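PDB 7KSF: Protease/Reverse transcriptase/ribonuclease H from Eastern chimpanzee simian foamy virus, which combines an aspartic protease with reverse transcriptase and ribonuclease H activities in one polyprotein, and so probably serves both viral maturation and copying of the RNA genome into DNA. Local coordinates for residues S31-E36 against N54-T59; P197-P202 against V211-E216; A236-Q241 against L366-K371; N444-L449 against G474-M479. The protein carries 1 engineered substitution. One frame throughout, in Å; residues are numbered along the deposited sequence.

Contact 1: S31-E36 against N54-T59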
loop_
_atom_site.group_PDB
_atom_site.type_symbol
_atom_site.label_atom_id
_atom_site.label_comp_id
_atom_site.label_asym_id
_atom_site.label_seq_id
_atom_site.Cartn_x
_atom_site.Cartn_y
_atom_site.Cartn_z
ATOM N N SER A 31 -33.147 -27.551 7.026
ATOM C CA SER A 31 -32.820 -28.879 7.532
ATOM C C SER A 31 -33.566 -29.240 8.812
ATOM O O SER A 31 -33.544 -30.412 9.208
ATOM C CB SER A 31 -31.317 -28.990 7.776
ATOM O OG SER A 31 -30.934 -28.232 8.909
ATOM N N PHE A 32 -34.215 -28.279 9.467
ATOM C CA PHE A 32 -34.960 -28.551 10.688
ATOM C C PHE A 32 -36.442 -28.795 10.447
ATOM O O PHE A 32 -37.122 -29.298 11.348
ATOM C CB PHE A 32 -34.805 -27.394 11.680
ATOM C CG PHE A 32 -33.408 -27.220 12.192
ATOM C CD1 PHE A 32 -32.910 -28.044 13.186
ATOM C CD2 PHE A 32 -32.597 -26.219 11.688
ATOM C CE1 PHE A 32 -31.624 -27.880 13.662
ATOM C CE2 PHE A 32 -31.313 -26.048 12.159
ATOM C CZ PHE A 32 -30.826 -26.879 13.147
ATOM N N LEU A 33 -36.961 -28.456 9.269
ATOM C CA LEU A 33 -38.390 -28.534 9.002
ATOM C C LEU A 33 -38.776 -29.767 8.191
ATOM O O LEU A 33 -39.903 -29.844 7.702
ATOM C CB LEU A 33 -38.853 -27.265 8.285
ATOM C CG LEU A 33 -38.447 -25.963 8.978
ATOM C CD1 LEU A 33 -39.029 -24.778 8.238
ATOM C CD2 LEU A 33 -38.891 -25.961 10.433
ATOM N N GLU A 34 -37.864 -30.731 8.044
ATOM C CA GLU A 34 -38.194 -31.951 7.315
ATOM C C GLU A 34 -39.077 -32.866 8.155
ATOM O O GLU A 34 -40.130 -33.322 7.695
ATOM C CB GLU A 34 -36.913 -32.666 6.894
ATOM C CG GLU A 34 -36.039 -31.849 5.959
ATOM C CD GLU A 34 -34.659 -32.443 5.776
ATOM O OE1 GLU A 34 -34.327 -33.423 6.480
ATOM O OE2 GLU A 34 -33.901 -31.930 4.928
ATOM N N ASP A 35 -38.662 -33.142 9.393
ATOM C CA ASP A 35 -39.435 -34.015 10.268
ATOM C C ASP A 35 -40.788 -33.413 10.629
ATOM O O ASP A 35 -41.754 -34.153 10.847
ATOM C CB ASP A 35 -38.644 -34.313 11.542
ATOM C CG ASP A 35 -37.234 -34.790 11.257
ATOM O OD1 ASP A 35 -37.028 -35.438 10.210
ATOM O OD2 ASP A 35 -36.335 -34.515 12.080
ATOM N N GLU A 36 -40.875 -32.088 10.705
ATOM C CA GLU A 36 -42.094 -31.444 11.168
ATOM C C GLU A 36 -43.194 -31.539 10.115
ATOM O O GLU A 36 -42.941 -31.517 8.909
ATOM C CB GLU A 36 -41.828 -29.978 11.511
ATOM C CG GLU A 36 -40.741 -29.772 12.558
ATOM C CD GLU A 36 -41.023 -30.504 13.857
ATOM O OE1 GLU A 36 -42.206 -30.610 14.247
ATOM O OE2 GLU A 36 -40.057 -30.978 14.490
ATOM N N ASN A 54 -44.344 -25.246 2.338
ATOM C CA ASN A 54 -45.070 -25.745 3.497
ATOM C C ASN A 54 -44.912 -24.805 4.689
ATOM O O ASN A 54 -43.903 -24.113 4.838
ATOM C CB ASN A 54 -44.583 -27.144 3.879
ATOM C CG ASN A 54 -44.977 -28.193 2.862
ATOM O OD1 ASN A 54 -45.348 -27.875 1.734
ATOM N ND2 ASN A 54 -44.896 -29.458 3.258
ATOM N N VAL A 55 -45.926 -24.801 5.548
ATOM C CA VAL A 55 -45.973 -23.949 6.730
ATOM C C VAL A 55 -46.062 -24.836 7.964
ATOM O O VAL A 55 -46.826 -25.806 7.987
ATOM C CB VAL A 55 -47.164 -22.969 6.671
ATOM C CG1 VAL A 55 -47.172 -22.069 7.887
ATOM C CG2 VAL A 55 -47.107 -22.139 5.398
ATOM N N TYR A 56 -45.276 -24.499 8.988
ATOM C CA TYR A 56 -45.226 -25.297 10.208
ATOM C C TYR A 56 -45.481 -24.439 11.441
ATOM O O TYR A 56 -45.884 -23.275 11.330
ATOM C CB TYR A 56 -43.869 -25.997 10.343
ATOM C CG TYR A 56 -43.349 -26.638 9.076
ATOM C CD1 TYR A 56 -42.660 -25.891 8.127
ATOM C CD2 TYR A 56 -43.520 -27.994 8.841
ATOM C CE1 TYR A 56 -42.175 -26.472 6.973
ATOM C CE2 TYR A 56 -43.034 -28.587 7.688
ATOM C CZ TYR A 56 -42.362 -27.820 6.758
ATOM O OH TYR A 56 -41.879 -28.407 5.611
ATOM N N TYR A 57 -45.238 -25.009 12.622
ATOM C CA TYR A 57 -45.347 -24.276 13.882
ATOM C C TYR A 57 -44.444 -24.973 14.888
ATOM O O TYR A 57 -44.790 -26.045 15.393
ATOM C CB TYR A 57 -46.793 -24.226 14.367
ATOM C CG TYR A 57 -47.055 -23.228 15.474
ATOM C CD1 TYR A 57 -47.291 -21.890 15.192
ATOM C CD2 TYR A 57 -47.085 -23.632 16.803
ATOM C CE1 TYR A 57 -47.535 -20.975 16.204
ATOM C CE2 TYR A 57 -47.333 -22.728 17.821
ATOM C CZ TYR A 57 -47.556 -21.400 17.518
ATOM O OH TYR A 57 -47.802 -20.495 18.527
ATOM N N VAL A 58 -43.283 -24.375 15.167
ATOM C CA VAL A 58 -42.249 -25.004 15.976
ATOM C C VAL A 58 -41.915 -24.092 17.152
ATOM O O VAL A 58 -42.252 -22.910 17.174
ATOM C CB VAL A 58 -40.976 -25.317 15.159
ATOM C CG1 VAL A 58 -41.273 -26.341 14.070
ATOM C CG2 VAL A 58 -40.387 -24.047 14.563
ATOM N N THR A 59 -41.229 -24.671 18.135
ATOM C CA THR A 59 -40.792 -23.965 19.330
ATOM C C THR A 59 -39.273 -23.938 19.379
ATOM O O THR A 59 -38.612 -24.925 19.035
ATOM C CB THR A 59 -41.347 -24.626 20.593
ATOM O OG1 THR A 59 -42.766 -24.777 20.472
ATOM C CG2 THR A 59 -41.042 -23.775 21.820
#
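The Tyr56 ring meets Leu33 over one face and Glu36 at its edge. Leu33 CB stands 4.0 Å from the ring centroid, 25° off the normal, a CH-pi approach displaced toward the CE1 side of the rim. Leu33 CD1 is 3.8 Å from Tyr56 CE1 as well, the two side chains crossing at a slant. Near the ring plane, Glu36 O comes within 3.2 Å of Tyr56 CE2, while Glu36 CB touches the neighbouring ring carbon, Tyr56 CD2, at 3.7 Å. Tyr56 CG is anti to its carbonyl carbon (chi1 -44°), and chi2 then turns one face of the ring toward Leu33. The segments belong to the aspartic protease domain: 54-59 lies on strand 52-62, which pairs with strand 40-43 across a partly disordered connection. By its topology this hairpin is consistent with the flap of retroviral proteases, and the 31-36 loop, which precedes strand 40-43, would then lie near the flap's base. Two residues from Tyr56 on the same side of the strand, Val58 turns CG1 to the aliphatic part of Glu36, 3.8 Å from Glu36 CG. The Glu36 chain bends at chi2 (-57°), and its OE2 forms a salt bridge with Lys11 NZ. A looser apolar contact joins Leu33 CD2 to Val58 CG1 at 4.4 Å, and both residues also pack on Ile28 of strand 26-29.

Contact 2: P197-P202 against V211-E216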
loop_
_atom_site.group_PDB
_atom_site.type_symbol
_atom_site.label_atom_id
_atom_site.label_comp_id
_atom_site.label_asym_id
_atom_site.label_seq_id
_atom_site.Cartn_x
_atom_site.Cartn_y
_atom_site.Cartn_z
ATOM N N PRO A 197 -2.984 -24.788 11.782
ATOM C CA PRO A 197 -2.119 -23.990 12.654
ATOM C C PRO A 197 -2.445 -22.512 12.541
ATOM O O PRO A 197 -2.831 -22.015 11.480
ATOM C CB PRO A 197 -0.706 -24.286 12.130
ATOM C CG PRO A 197 -0.844 -25.520 11.302
ATOM C CD PRO A 197 -2.220 -25.462 10.722
ATOM N N VAL A 198 -2.286 -21.811 13.661
ATOM C CA VAL A 198 -2.528 -20.376 13.743
ATOM C C VAL A 198 -1.234 -19.693 14.167
ATOM O O VAL A 198 -0.511 -20.197 15.033
ATOM C CB VAL A 198 -3.685 -20.046 14.713
ATOM C CG1 VAL A 198 -3.368 -20.531 16.120
ATOM C CG2 VAL A 198 -3.984 -18.556 14.707
ATOM N N TYR A 199 -0.932 -18.560 13.535
ATOM C CA TYR A 199 0.289 -17.816 13.794
ATOM C C TYR A 199 -0.031 -16.355 14.073
ATOM O O TYR A 199 -0.944 -15.789 13.457
ATOM C CB TYR A 199 1.249 -17.902 12.604
ATOM C CG TYR A 199 1.779 -19.286 12.339
ATOM C CD1 TYR A 199 2.914 -19.748 12.987
ATOM C CD2 TYR A 199 1.148 -20.133 11.439
ATOM C CE1 TYR A 199 3.407 -21.014 12.747
ATOM C CE2 TYR A 199 1.631 -21.402 11.192
ATOM C CZ TYR A 199 2.761 -21.839 11.849
ATOM O OH TYR A 199 3.252 -23.103 11.611
ATOM N N PRO A 200 0.694 -15.716 14.991
ATOM C CA PRO A 200 0.491 -14.284 15.224
ATOM C C PRO A 200 1.576 -13.419 14.603
ATOM O O PRO A 200 2.759 -13.769 14.649
ATOM C CB PRO A 200 0.510 -14.184 16.757
ATOM C CG PRO A 200 1.328 -15.397 17.212
ATOM C CD PRO A 200 1.540 -16.318 16.032
ATOM N N VAL A 201 1.188 -12.288 14.024
ATOM C CA VAL A 201 2.148 -11.337 13.465
ATOM C C VAL A 201 1.826 -9.947 13.998
ATOM O O VAL A 201 0.648 -9.622 14.208
ATOM C CB VAL A 201 2.145 -11.370 11.928
ATOM C CG1 VAL A 201 2.688 -12.698 11.428
ATOM C CG2 VAL A 201 0.745 -11.126 11.387
ATOM N N PRO A 202 2.825 -9.102 14.243
ATOM C CA PRO A 202 2.546 -7.789 14.829
ATOM C C PRO A 202 1.937 -6.829 13.815
ATOM O O PRO A 202 2.008 -7.023 12.601
ATOM C CB PRO A 202 3.926 -7.305 15.284
ATOM C CG PRO A 202 4.877 -7.996 14.373
ATOM C CD PRO A 202 4.266 -9.340 14.072
ATOM N N VAL A 211 -2.826 -15.315 11.900
ATOM C CA VAL A 211 -2.660 -15.817 10.541
ATOM C C VAL A 211 -2.856 -17.326 10.560
ATOM O O VAL A 211 -2.278 -18.021 11.403
ATOM C CB VAL A 211 -1.278 -15.459 9.958
ATOM C CG1 VAL A 211 -1.092 -16.111 8.598
ATOM C CG2 VAL A 211 -1.119 -13.950 9.851
ATOM N N LEU A 212 -3.666 -17.832 9.636
ATOM C CA LEU A 212 -3.934 -19.259 9.530
ATOM C C LEU A 212 -3.068 -19.875 8.440
ATOM O O LEU A 212 -2.817 -19.252 7.401
ATOM C CB LEU A 212 -5.409 -19.516 9.232
ATOM C CG LEU A 212 -6.361 -19.160 10.372
ATOM C CD1 LEU A 212 -7.799 -19.280 9.914
ATOM C CD2 LEU A 212 -6.109 -20.054 11.576
ATOM N N ASP A 213 -2.617 -21.104 8.679
ATOM C CA ASP A 213 -1.751 -21.829 7.752
ATOM C C ASP A 213 -2.609 -22.857 7.019
ATOM O O ASP A 213 -2.731 -24.008 7.438
ATOM C CB ASP A 213 -0.596 -22.482 8.501
ATOM C CG ASP A 213 0.445 -23.062 7.572
ATOM O OD1 ASP A 213 0.564 -22.555 6.441
ATOM O OD2 ASP A 213 1.145 -24.016 7.972
ATOM N N TYR A 214 -3.198 -22.432 5.900
ATOM C CA TYR A 214 -4.172 -23.230 5.170
ATOM C C TYR A 214 -3.576 -23.985 3.991
ATOM O O TYR A 214 -4.325 -24.579 3.209
ATOM C CB TYR A 214 -5.318 -22.338 4.684
ATOM C CG TYR A 214 -6.430 -22.172 5.688
ATOM C CD1 TYR A 214 -6.820 -23.232 6.498
ATOM C CD2 TYR A 214 -7.092 -20.962 5.829
ATOM C CE1 TYR A 214 -7.838 -23.089 7.414
ATOM C CE2 TYR A 214 -8.111 -20.810 6.744
ATOM C CZ TYR A 214 -8.478 -21.876 7.534
ATOM O OH TYR A 214 -9.492 -21.731 8.450
ATOM N N ARG A 215 -2.248 -23.987 3.840
ATOM C CA ARG A 215 -1.642 -24.672 2.706
ATOM C C ARG A 215 -1.795 -26.185 2.792
ATOM O O ARG A 215 -1.584 -26.872 1.789
ATOM C CB ARG A 215 -0.163 -24.294 2.585
ATOM C CG ARG A 215 0.633 -24.415 3.872
ATOM C CD ARG A 215 1.961 -23.673 3.765
ATOM N NE ARG A 215 2.639 -23.563 5.055
ATOM C CZ ARG A 215 3.732 -22.838 5.266
ATOM N NH1 ARG A 215 4.274 -22.149 4.269
ATOM N NH2 ARG A 215 4.284 -22.793 6.472
ATOM N N GLU A 216 -2.155 -26.717 3.962
ATOM C CA GLU A 216 -2.424 -28.145 4.074
ATOM C C GLU A 216 -3.788 -28.502 3.499
ATOM O O GLU A 216 -3.960 -29.582 2.927
ATOM C CB GLU A 216 -2.329 -28.587 5.537
ATOM C CG GLU A 216 -0.919 -28.538 6.090
ATOM C CD GLU A 216 0.029 -29.443 5.328
ATOM O OE1 GLU A 216 -0.401 -30.536 4.903
ATOM O OE2 GLU A 216 1.204 -29.056 5.146
#
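Strand 198-202 runs antiparallel to the end of strand 208-212, with Tyr199 and Val211 as a hydrogen-bonded pair and Val198 and Leu212 as the adjoining non-hydrogen-bonded pair. Tyr199 N donates to Val211 O at 2.6 Å with an N-H...O angle of 158°; the return contact, Val211 N to Tyr199 O, is modelled too short to be read closely. Beyond the strand end, Asp213 N donates to Pro197 O at 3.0 Å, so the backbone pairing continues past Leu212. On one face of the two-stranded sheet, Val198 CB rests against Leu212 CD2 at 4.0 Å, the two side chains crossing obliquely; Trp277 of strand 273-277 packs on Leu212 from outside the hairpin. Tyr199 and Val211 occupy the other face. There Val201 CG2 meets Val211 CG2 at 3.7 Å, the two side chains at about a right angle. The Tyr199 ring presents its edge to Asp213: CE2 lies 3.7 Å from Asp213 CB, which sits in the ring plane, and ring and carboxylate planes are 69° apart. Asp213 CG is anti to its backbone N (chi1 -171°), and the carboxylate beyond it makes a salt bridge to Arg215, with OD1 2.7 Å from Arg215 NE. Pro197 flanks Asp213 as well, CB to CB at 4.1 Å. Position and sequence are consistent with the fingers hairpin of reverse transcriptases, probably the counterpart of β3-β4 in related retroviral polymerases.

Contact 3: A236-Q241 against L366-K371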
loop_
_atom_site.group_PDB
_atom_site.type_symbol
_atom_site.label_atom_id
_atom_site.label_comp_id
_atom_site.label_asym_id
_atom_site.label_seq_id
_atom_site.Cartn_x
_atom_site.Cartn_y
_atom_site.Cartn_z
ATOM N N ALA A 236 -3.611 -4.506 -17.632
ATOM C CA ALA A 236 -3.570 -4.185 -19.055
ATOM C C ALA A 236 -4.829 -3.451 -19.500
ATOM O O ALA A 236 -4.755 -2.532 -20.324
ATOM C CB ALA A 236 -3.378 -5.464 -19.873
ATOM N N THR A 237 -5.984 -3.828 -18.961
ATOM C CA THR A 237 -7.266 -3.269 -19.370
ATOM C C THR A 237 -7.648 -2.003 -18.616
ATOM O O THR A 237 -8.728 -1.461 -18.861
ATOM C CB THR A 237 -8.378 -4.309 -19.186
ATOM O OG1 THR A 237 -8.363 -4.783 -17.838
ATOM C CG2 THR A 237 -8.174 -5.481 -20.124
ATOM N N ILE A 238 -6.799 -1.534 -17.697
ATOM C CA ILE A 238 -7.146 -0.375 -16.882
ATOM C C ILE A 238 -7.350 0.848 -17.773
ATOM O O ILE A 238 -6.938 0.886 -18.938
ATOM C CB ILE A 238 -6.072 -0.092 -15.824
ATOM C CG1 ILE A 238 -4.748 0.248 -16.511
ATOM C CG2 ILE A 238 -5.913 -1.282 -14.902
ATOM C CD1 ILE A 238 -3.638 0.586 -15.566
ATOM N N VAL A 239 -8.015 1.857 -17.211
ATOM C CA VAL A 239 -8.277 3.120 -17.895
ATOM C C VAL A 239 -7.984 4.238 -16.905
ATOM O O VAL A 239 -8.762 4.459 -15.971
ATOM C CB VAL A 239 -9.722 3.234 -18.410
ATOM C CG1 VAL A 239 -9.950 4.612 -19.040
ATOM C CG2 VAL A 239 -10.032 2.136 -19.407
ATOM N N ARG A 240 -6.892 4.973 -17.135
ATOM C CA ARG A 240 -6.511 6.091 -16.228
ATOM C C ARG A 240 -7.154 7.396 -16.714
ATOM O O ARG A 240 -6.753 7.887 -17.788
ATOM C CB ARG A 240 -4.986 6.226 -16.161
ATOM C CG ARG A 240 -4.395 5.913 -14.796
ATOM C CD ARG A 240 -3.089 5.146 -14.890
ATOM N NE ARG A 240 -2.432 5.326 -16.178
ATOM C CZ ARG A 240 -1.135 5.560 -16.333
ATOM N NH1 ARG A 240 -0.344 5.644 -15.276
ATOM N NH2 ARG A 240 -0.631 5.708 -17.546
ATOM N N GLN A 241 -8.116 7.931 -15.950
ATOM C CA GLN A 241 -8.781 9.179 -16.302
ATOM C C GLN A 241 -8.301 10.311 -15.399
ATOM O O GLN A 241 -7.185 10.260 -14.870
ATOM C CB GLN A 241 -10.297 9.027 -16.212
ATOM C CG GLN A 241 -10.869 7.900 -17.067
ATOM C CD GLN A 241 -11.303 8.361 -18.448
ATOM O OE1 GLN A 241 -12.354 8.983 -18.601
ATOM N NE2 GLN A 241 -10.494 8.061 -19.459
ATOM N N LEU A 366 -3.474 4.041 -20.605
ATOM C CA LEU A 366 -4.026 2.695 -20.501
ATOM C C LEU A 366 -2.968 1.704 -20.027
ATOM O O LEU A 366 -3.270 0.775 -19.271
ATOM C CB LEU A 366 -4.616 2.266 -21.843
ATOM C CG LEU A 366 -5.397 0.951 -21.915
ATOM C CD1 LEU A 366 -6.541 1.068 -22.907
ATOM C CD2 LEU A 366 -4.481 -0.197 -22.304
ATOM N N THR A 367 -1.722 1.897 -20.451
ATOM C CA THR A 367 -0.601 1.064 -20.046
ATOM C C THR A 367 0.325 1.856 -19.132
ATOM O O THR A 367 0.633 3.021 -19.407
ATOM C CB THR A 367 0.180 0.562 -21.264
ATOM O OG1 THR A 367 -0.702 -0.169 -22.124
ATOM C CG2 THR A 367 1.335 -0.339 -20.836
ATOM N N ASP A 368 0.767 1.221 -18.049
ATOM C CA ASP A 368 1.653 1.886 -17.107
ATOM C C ASP A 368 2.981 2.230 -17.765
ATOM O O ASP A 368 3.539 1.439 -18.532
ATOM C CB ASP A 368 1.889 0.996 -15.887
ATOM C CG ASP A 368 0.600 0.515 -15.265
ATOM O OD1 ASP A 368 0.574 0.300 -14.036
ATOM O OD2 ASP A 368 -0.389 0.355 -16.008
ATOM N N THR A 369 3.485 3.422 -17.462
ATOM C CA THR A 369 4.778 3.873 -17.944
ATOM C C THR A 369 5.704 4.106 -16.760
ATOM O O THR A 369 5.263 4.539 -15.687
ATOM C CB THR A 369 4.651 5.152 -18.773
ATOM O OG1 THR A 369 4.032 6.178 -17.985
ATOM C CG2 THR A 369 3.808 4.895 -20.011
ATOM N N PHE A 370 6.987 3.812 -16.955
ATOM C CA PHE A 370 7.978 3.997 -15.910
ATOM C C PHE A 370 9.325 4.274 -16.556
ATOM O O PHE A 370 9.581 3.872 -17.696
ATOM C CB PHE A 370 8.062 2.776 -14.990
ATOM C CG PHE A 370 8.832 3.026 -13.728
ATOM C CD1 PHE A 370 8.199 3.536 -12.609
ATOM C CD2 PHE A 370 10.188 2.761 -13.661
ATOM C CE1 PHE A 370 8.902 3.774 -11.443
ATOM C CE2 PHE A 370 10.896 3.001 -12.503
ATOM C CZ PHE A 370 10.254 3.507 -11.390
ATOM N N LYS A 371 10.184 4.968 -15.812
ATOM C CA LYS A 371 11.499 5.348 -16.310
ATOM C C LYS A 371 12.345 4.115 -16.609
ATOM O O LYS A 371 12.566 3.272 -15.733
ATOM C CB LYS A 371 12.204 6.238 -15.288
#
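Leu366 lies against Ala236 and Ile238 in a first group of contacts, approaches of aliphatic carbon to carbonyl and carboxylate oxygens. Its CD2 is 3.1 Å from Ala236 O and its CG 3.4 Å from Ile238 O. A chi1 of -173° directs Leu366 CG anti to the backbone N and beside the carbonyl carbon. In the reverse sense Ile238 CG1 lies 3.2 Å from Leu366 O. Ile238 CD1 goes further, ending 3.3 Å from Asp368 OD2, the two side chains crossing at about a right angle. Segment 236-241 leaves helix 231-237 and leads into strand 243-249, which pairs with strand 311-316, whose first residue is the last of the YVDD motif of the reverse transcriptase palm. Segment 366-371 is an irregular run of chain between strands 345-349 and 376-377; further along it, Phe370 packs on Leu481 and Val484 of strand 477-484 in the RNase H-like domain. Polar and charged approaches form the second group, and none is a hydrogen bond across the segments. Arg240 bends at chi2 and chi3, and its NE is bonded to Gly365 O, just before the second segment. With NE so bonded, the guanidinium lies beside 366-368: NH2 is 3.5 Å from Thr367 O, which lies oblique to the group, and Asp368 CA lies over one face. Arg240 NH1 and Asp368 OD2, of opposite charge, are 5.3 Å apart, which would give at most a modest attraction.

Contact 4: N444-L449 against G474-M479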
loop_
_atom_site.group_PDB
_atom_site.type_symbol
_atom_site.label_atom_id
_atom_site.label_comp_id
_atom_site.label_asym_id
_atom_site.label_seq_id
_atom_site.Cartn_x
_atom_site.Cartn_y
_atom_site.Cartn_z
ATOM N N ASN A 444 24.079 1.389 -26.603
ATOM C CA ASN A 444 24.202 0.058 -25.947
ATOM C C ASN A 444 22.843 -0.654 -25.921
ATOM O O ASN A 444 22.833 -1.879 -25.696
ATOM C CB ASN A 444 24.798 0.171 -24.541
ATOM C CG ASN A 444 25.950 1.151 -24.465
ATOM O OD1 ASN A 444 26.502 1.549 -25.490
ATOM N ND2 ASN A 444 26.319 1.546 -23.259
ATOM N N LEU A 445 21.744 0.079 -26.138
ATOM C CA LEU A 445 20.421 -0.526 -26.115
ATOM C C LEU A 445 20.172 -1.262 -27.426
ATOM O O LEU A 445 20.275 -0.674 -28.507
ATOM C CB LEU A 445 19.351 0.539 -25.883
ATOM C CG LEU A 445 19.451 1.358 -24.595
ATOM C CD1 LEU A 445 18.239 2.268 -24.423
ATOM C CD2 LEU A 445 19.620 0.454 -23.383
ATOM N N GLU A 446 20.006 -2.543 -27.208
ATOM C CA GLU A 446 19.650 -3.333 -28.371
ATOM C C GLU A 446 18.185 -3.091 -28.735
ATOM O O GLU A 446 17.442 -2.415 -28.018
ATOM C CB GLU A 446 19.912 -4.814 -28.096
ATOM C CG GLU A 446 20.141 -5.674 -29.327
ATOM C CD GLU A 446 20.694 -7.040 -28.975
ATOM O OE1 GLU A 446 21.754 -7.097 -28.319
ATOM O OE2 GLU A 446 20.062 -8.052 -29.335
ATOM N N GLU A 447 17.773 -3.640 -29.874
ATOM C CA GLU A 447 16.391 -3.549 -30.327
ATOM C C GLU A 447 15.652 -4.849 -30.031
ATOM O O GLU A 447 16.218 -5.941 -30.111
ATOM C CB GLU A 447 16.323 -3.229 -31.824
ATOM C CG GLU A 447 16.599 -1.771 -32.184
ATOM C CD GLU A 447 15.379 -0.876 -32.024
ATOM O OE1 GLU A 447 14.377 -1.329 -31.434
ATOM O OE2 GLU A 447 15.422 0.278 -32.499
ATOM N N ARG A 448 14.370 -4.715 -29.691
ATOM C CA ARG A 448 13.541 -5.875 -29.392
ATOM C C ARG A 448 13.220 -6.637 -30.674
ATOM O O ARG A 448 12.821 -6.042 -31.680
ATOM C CB ARG A 448 12.254 -5.433 -28.693
ATOM C CG ARG A 448 11.170 -6.505 -28.576
ATOM C CD ARG A 448 11.624 -7.688 -27.733
ATOM N NE ARG A 448 10.599 -8.725 -27.653
ATOM C CZ ARG A 448 10.785 -9.915 -27.092
ATOM N NH1 ARG A 448 11.961 -10.222 -26.563
ATOM N NH2 ARG A 448 9.798 -10.799 -27.064
ATOM N N LEU A 449 13.402 -7.955 -30.642
ATOM C CA LEU A 449 13.160 -8.799 -31.806
ATOM C C LEU A 449 11.924 -9.651 -31.576
ATOM O O LEU A 449 11.887 -10.429 -30.614
ATOM C CB LEU A 449 14.370 -9.684 -32.094
ATOM C CG LEU A 449 15.708 -8.951 -32.199
ATOM C CD1 LEU A 449 16.830 -9.923 -32.519
ATOM C CD2 LEU A 449 15.635 -7.846 -33.240
ATOM N N GLY A 474 20.899 -11.990 -27.858
ATOM C CA GLY A 474 21.604 -10.727 -27.939
ATOM C C GLY A 474 22.547 -10.512 -26.771
ATOM O O GLY A 474 22.294 -10.938 -25.644
ATOM N N LYS A 475 23.667 -9.845 -27.056
ATOM C CA LYS A 475 24.632 -9.528 -26.011
ATOM C C LYS A 475 24.261 -8.249 -25.272
ATOM O O LYS A 475 24.620 -8.086 -24.101
ATOM C CB LYS A 475 26.028 -9.394 -26.617
ATOM C CG LYS A 475 26.221 -10.168 -27.917
ATOM C CD LYS A 475 26.277 -11.672 -27.689
ATOM C CE LYS A 475 26.505 -12.418 -28.996
ATOM N NZ LYS A 475 26.524 -13.892 -28.786
ATOM N N LYS A 476 23.538 -7.327 -25.939
ATOM C CA LYS A 476 23.077 -6.074 -25.363
ATOM C C LYS A 476 21.638 -6.202 -24.883
ATOM O O LYS A 476 20.821 -6.862 -25.535
ATOM C CB LYS A 476 23.162 -4.943 -26.385
ATOM C CG LYS A 476 24.522 -4.781 -27.033
ATOM C CD LYS A 476 24.510 -3.636 -28.033
ATOM C CE LYS A 476 25.850 -3.493 -28.729
ATOM N NZ LYS A 476 25.838 -2.387 -29.726
ATOM N N PRO A 477 21.304 -5.585 -23.749
ATOM C CA PRO A 477 19.910 -5.588 -23.289
ATOM C C PRO A 477 19.081 -4.566 -24.047
ATOM O O PRO A 477 19.558 -3.483 -24.392
ATOM C CB PRO A 477 20.024 -5.214 -21.803
ATOM C CG PRO A 477 21.486 -5.329 -21.474
ATOM C CD PRO A 477 22.212 -5.033 -22.737
ATOM N N ILE A 478 17.826 -4.931 -24.311
ATOM C CA ILE A 478 16.912 -4.009 -24.977
ATOM C C ILE A 478 16.713 -2.762 -24.130
ATOM O O ILE A 478 16.738 -1.635 -24.638
ATOM C CB ILE A 478 15.573 -4.709 -25.274
ATOM C CG1 ILE A 478 15.822 -6.071 -25.919
ATOM C CG2 ILE A 478 14.702 -3.836 -26.166
ATOM C CD1 ILE A 478 14.626 -6.992 -25.880
ATOM N N MET A 479 16.526 -2.943 -22.824
ATOM C CA MET A 479 16.277 -1.837 -21.911
ATOM C C MET A 479 16.391 -2.294 -20.464
ATOM O O MET A 479 15.783 -3.293 -20.068
ATOM C CB MET A 479 14.894 -1.236 -22.161
ATOM C CG MET A 479 13.807 -2.279 -22.333
ATOM S SD MET A 479 12.205 -1.717 -21.745
ATOM C CE MET A 479 12.547 -1.519 -19.998
#
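Glu446 extends its carboxylate to the backbone of Gly474 and Lys476, in the RNase H-like domain of the polymerase, where a loop before strand 454-460 meets the start of strand 477-484. With CG anti to the backbone N (chi1 -156°), its OE1 accepts the N-H of Lys476, 3.0 Å from N and nearly along the C-O axis, with a bent N-H...O angle of 140°. The other oxygen, OE2, is 3.4 Å from Gly474 CA and is also bonded to Asn471 ND2, so separate partners hold the two oxygens. Lys476 CB lies 3.2 Å from both Glu446 OE1 and Asn444 O, and the end of its chain then leads away. Arg448 and Ile478 cross at a slant: Ile478 CD1 touches Arg448 CD at 3.6 Å and lies at the guanidinium edge, near its plane. On the other side of Glu446 in sequence, Leu445 lays CB 3.6 Å from Ile478 O. One backbone bond joins the segments, Glu446 N to Pro477 O at 3.0 Å, with the donor 47° out of the carbonyl plane.

The contacts follow one another along the chain without overlap, from protease through polymerase to the RNase H-like domain. Contact 1 is remote, its centre about 40 Å from that of contact 2 and about 74 Å from that of contact 4, as befits a protease apart from the polymerase. Contacts 2 and 3 lie on opposite sides of the chain's centre, about 35 Å between centres, although helices 215-218 and 231-237 are consecutive. Contacts 3 and 4 approach most closely, about 6 Å between nearest atoms. They are bridged through strand 477-484, on which Phe370 packs, and Lys508 of helix 494-513, which bonds Phe370 O and touches Met479, consistent with a polymerase to RNase H-like domain junction.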